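Local coordinates for protein porin (Rhodobacter capsulatus, PDB 2POR) that forms trimeric beta-barrel channels in the bacterial outer membrane that let small hydrophilic solutes, up to about 0.6 kDa, diffuse passively, at residues Ser22-Thr34 with Glu40-Gly52. Sequence-based numbering, arbitrary orientation.
Sequences SSRSRVLFTMSGT and EFGASFKAHESVG
V27 O accepts a hydrogen bond from A47 N at 2.9 Å and a weaker CA-H...O contact from K46, and here the antiparallel beta hairpin of strands 19-34 and 40-46, neighbours in the 16-stranded porin barrel, ends its ladder. From here the pairing runs back to G33 and F41, which exchange two hydrogen bonds. F41 lays its ring flat over G33, a CH-pi contact with G33 CA 3.7 Å from the ring centroid. With CG between backbone N and carbonyl carbon (chi1 60°), the ring swings across to the partner strand, and F299 of a neighbouring subunit stacks on it. Were F41 cut back to an alanine, G33 would probably lose the ring that covers it, and F299 its stacking mate. On the same face M31 CE touches A43 CB at 3.6 Å, while the rings of F29 and F45 meet obliquely, planes 52° apart. The other face is mostly polar, though L28 lies there too. K46 CE lies over the rim of one face of the R26 guanidinium, R24 NH2 over the centre of the other; K46 NZ is 4.2 Å from R26 NH1, positive charge that the R26 NE salt bridge to D7 probably offsets. A water in the H48 ring plane accepts from H48 N, bonds to H48 ND1 and weakly to V27 N, bridging the segments. At the turn end, T34 OG1 donates to E40 OE1 at 2.8 Å, from above the carboxylate plane.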
# COMPACT_ATOMS: atom_id res chain seq x y z
N SER A 22 16.70 -0.52 14.32
CA SER A 22 15.55 -1.26 13.84
C SER A 22 14.29 -0.46 14.24
O SER A 22 14.11 -0.17 15.42
CB SER A 22 15.53 -2.61 14.48
OG SER A 22 14.53 -3.39 13.85
N SER A 23 13.44 -0.07 13.31
CA SER A 23 12.25 0.71 13.61
C SER A 23 11.14 0.40 12.63
O SER A 23 11.40 -0.22 11.59
CB SER A 23 12.65 2.18 13.57
OG SER A 23 13.03 2.67 12.31
N ARG A 24 9.87 0.71 12.89
CA ARG A 24 8.79 0.53 11.95
C ARG A 24 7.58 1.31 12.47
O ARG A 24 7.57 1.67 13.64
CB ARG A 24 8.32 -0.91 11.82
CG ARG A 24 7.63 -1.58 12.95
CD ARG A 24 7.05 -2.85 12.47
NE ARG A 24 6.33 -3.40 13.62
CZ ARG A 24 5.91 -4.65 13.76
NH1 ARG A 24 6.12 -5.60 12.87
NH2 ARG A 24 5.15 -4.93 14.82
N SER A 25 6.58 1.56 11.65
CA SER A 25 5.31 2.08 12.11
C SER A 25 4.27 1.40 11.25
O SER A 25 4.53 1.03 10.08
CB SER A 25 5.25 3.62 11.98
OG SER A 25 5.63 4.18 10.76
N ARG A 26 3.07 1.17 11.79
CA ARG A 26 1.97 0.48 11.11
C ARG A 26 0.65 1.19 11.46
O ARG A 26 0.58 1.85 12.51
CB ARG A 26 1.86 -0.98 11.58
CG ARG A 26 3.21 -1.69 11.43
CD ARG A 26 3.05 -3.17 11.63
NE ARG A 26 2.53 -3.41 12.93
CZ ARG A 26 2.15 -4.61 13.36
NH1 ARG A 26 2.22 -5.69 12.61
NH2 ARG A 26 1.61 -4.72 14.57
N VAL A 27 -0.38 1.07 10.63
CA VAL A 27 -1.72 1.62 10.87
C VAL A 27 -2.65 0.43 10.65
O VAL A 27 -2.44 -0.36 9.71
CB VAL A 27 -2.03 2.76 9.89
CG1 VAL A 27 -3.51 3.13 9.83
CG2 VAL A 27 -1.25 3.97 10.38
N LEU A 28 -3.63 0.28 11.56
CA LEU A 28 -4.67 -0.71 11.46
C LEU A 28 -6.02 -0.06 11.14
O LEU A 28 -6.42 0.95 11.74
CB LEU A 28 -4.72 -1.51 12.77
CG LEU A 28 -5.86 -2.52 12.94
CD1 LEU A 28 -5.73 -3.72 12.01
CD2 LEU A 28 -5.81 -3.01 14.35
N PHE A 29 -6.73 -0.55 10.14
CA PHE A 29 -8.07 -0.12 9.78
C PHE A 29 -9.02 -1.10 10.43
O PHE A 29 -8.89 -2.30 10.15
CB PHE A 29 -8.32 -0.19 8.29
CG PHE A 29 -7.39 0.70 7.51
CD1 PHE A 29 -7.57 2.06 7.52
CD2 PHE A 29 -6.34 0.15 6.79
CE1 PHE A 29 -6.69 2.87 6.82
CE2 PHE A 29 -5.47 0.96 6.08
CZ PHE A 29 -5.64 2.32 6.10
N THR A 30 -9.96 -0.70 11.32
CA THR A 30 -10.94 -1.63 11.89
C THR A 30 -12.30 -1.19 11.41
O THR A 30 -12.67 -0.02 11.59
CB THR A 30 -10.92 -1.59 13.36
OG1 THR A 30 -9.61 -1.95 13.78
CG2 THR A 30 -11.89 -2.54 13.94
N MET A 31 -13.04 -2.05 10.74
CA MET A 31 -14.30 -1.68 10.15
C MET A 31 -15.38 -2.48 10.82
O MET A 31 -15.17 -3.65 11.14
CB MET A 31 -14.30 -1.97 8.66
CG MET A 31 -13.19 -1.16 8.00
SD MET A 31 -13.30 -1.18 6.22
CE MET A 31 -12.60 -2.76 5.93
N SER A 32 -16.54 -1.87 11.12
CA SER A 32 -17.60 -2.60 11.83
C SER A 32 -19.00 -2.11 11.48
O SER A 32 -19.14 -0.99 10.93
CB SER A 32 -17.39 -2.49 13.36
OG SER A 32 -17.15 -1.14 13.70
N GLY A 33 -19.95 -3.02 11.70
CA GLY A 33 -21.35 -2.77 11.42
C GLY A 33 -22.23 -3.79 12.13
O GLY A 33 -21.73 -4.76 12.72
N THR A 34 -23.56 -3.58 12.08
CA THR A 34 -24.55 -4.40 12.76
C THR A 34 -25.75 -4.46 11.84
O THR A 34 -26.12 -3.43 11.28
CB THR A 34 -25.02 -3.76 14.09
OG1 THR A 34 -23.86 -3.50 14.84
CG2 THR A 34 -25.85 -4.68 14.95
N GLU A 40 -23.36 -8.96 13.99
CA GLU A 40 -22.30 -7.98 13.92
C GLU A 40 -21.39 -8.43 12.77
O GLU A 40 -21.22 -9.63 12.52
CB GLU A 40 -21.51 -7.99 15.21
CG GLU A 40 -22.28 -7.72 16.50
CD GLU A 40 -22.85 -6.31 16.58
OE1 GLU A 40 -22.20 -5.36 16.15
OE2 GLU A 40 -23.97 -6.16 17.08
N PHE A 41 -20.80 -7.51 12.05
CA PHE A 41 -19.92 -7.86 10.96
C PHE A 41 -18.76 -6.90 10.97
O PHE A 41 -18.82 -5.83 11.60
CB PHE A 41 -20.71 -7.80 9.66
CG PHE A 41 -21.38 -6.49 9.23
CD1 PHE A 41 -20.69 -5.54 8.50
CD2 PHE A 41 -22.72 -6.29 9.53
CE1 PHE A 41 -21.33 -4.40 8.05
CE2 PHE A 41 -23.36 -5.15 9.08
CZ PHE A 41 -22.67 -4.21 8.34
N GLY A 42 -17.66 -7.23 10.30
CA GLY A 42 -16.53 -6.33 10.31
C GLY A 42 -15.43 -6.86 9.38
O GLY A 42 -15.61 -7.90 8.75
N ALA A 43 -14.34 -6.12 9.34
CA ALA A 43 -13.17 -6.48 8.55
C ALA A 43 -12.00 -5.68 9.11
O ALA A 43 -12.18 -4.60 9.69
CB ALA A 43 -13.41 -6.11 7.09
N SER A 44 -10.75 -6.15 9.06
CA SER A 44 -9.63 -5.30 9.40
C SER A 44 -8.38 -5.78 8.64
O SER A 44 -8.31 -6.95 8.27
CB SER A 44 -9.32 -5.35 10.89
OG SER A 44 -9.16 -6.65 11.37
N PHE A 45 -7.45 -4.87 8.45
CA PHE A 45 -6.16 -5.16 7.86
C PHE A 45 -5.27 -3.97 8.12
O PHE A 45 -5.79 -2.89 8.44
CB PHE A 45 -6.31 -5.42 6.34
CG PHE A 45 -6.81 -4.30 5.46
CD1 PHE A 45 -5.94 -3.37 4.92
CD2 PHE A 45 -8.18 -4.19 5.19
CE1 PHE A 45 -6.43 -2.34 4.10
CE2 PHE A 45 -8.66 -3.17 4.38
CZ PHE A 45 -7.79 -2.23 3.84
N LYS A 46 -3.94 -4.11 8.01
CA LYS A 46 -3.03 -3.02 8.25
C LYS A 46 -2.66 -2.38 6.95
O LYS A 46 -2.81 -2.99 5.88
CB LYS A 46 -1.77 -3.48 8.94
CG LYS A 46 -2.16 -4.15 10.24
CD LYS A 46 -1.00 -4.38 11.17
CE LYS A 46 -1.49 -5.10 12.41
NZ LYS A 46 -1.88 -6.46 12.10
N ALA A 47 -2.15 -1.17 6.99
CA ALA A 47 -1.95 -0.40 5.78
C ALA A 47 -0.92 -1.12 4.88
O ALA A 47 -1.06 -1.12 3.65
CB ALA A 47 -1.41 0.97 6.12
N HIS A 48 0.13 -1.72 5.43
CA HIS A 48 1.15 -2.39 4.60
C HIS A 48 0.61 -3.67 3.97
O HIS A 48 1.27 -4.22 3.10
CB HIS A 48 2.40 -2.70 5.45
CG HIS A 48 2.23 -3.75 6.52
ND1 HIS A 48 1.67 -3.66 7.72
CD2 HIS A 48 2.64 -5.05 6.39
CE1 HIS A 48 1.72 -4.82 8.31
NE2 HIS A 48 2.31 -5.67 7.50
N GLU A 49 -0.59 -4.12 4.36
CA GLU A 49 -1.22 -5.32 3.88
C GLU A 49 -2.31 -4.96 2.93
O GLU A 49 -3.08 -5.87 2.57
CB GLU A 49 -1.94 -6.13 4.92
CG GLU A 49 -1.12 -6.42 6.13
CD GLU A 49 -1.91 -7.17 7.20
OE1 GLU A 49 -3.02 -6.79 7.58
OE2 GLU A 49 -1.38 -8.16 7.68
N SER A 50 -2.47 -3.71 2.50
CA SER A 50 -3.64 -3.38 1.71
C SER A 50 -3.74 -4.12 0.37
O SER A 50 -4.87 -4.47 -0.02
CB SER A 50 -3.66 -1.90 1.40
OG SER A 50 -3.50 -1.07 2.54
N VAL A 51 -2.62 -4.39 -0.36
CA VAL A 51 -2.71 -5.17 -1.61
C VAL A 51 -3.22 -6.58 -1.37
O VAL A 51 -4.12 -7.05 -2.10
CB VAL A 51 -1.31 -5.17 -2.26
CG1 VAL A 51 -1.33 -6.07 -3.48
CG2 VAL A 51 -0.94 -3.78 -2.70
N GLY A 52 -2.69 -7.25 -0.34
CA GLY A 52 -3.09 -8.59 0.03
C GLY A 52 -4.51 -8.64 0.54
O GLY A 52 -5.23 -9.59 0.26
O HOH W 1 0.87 -0.98 8.27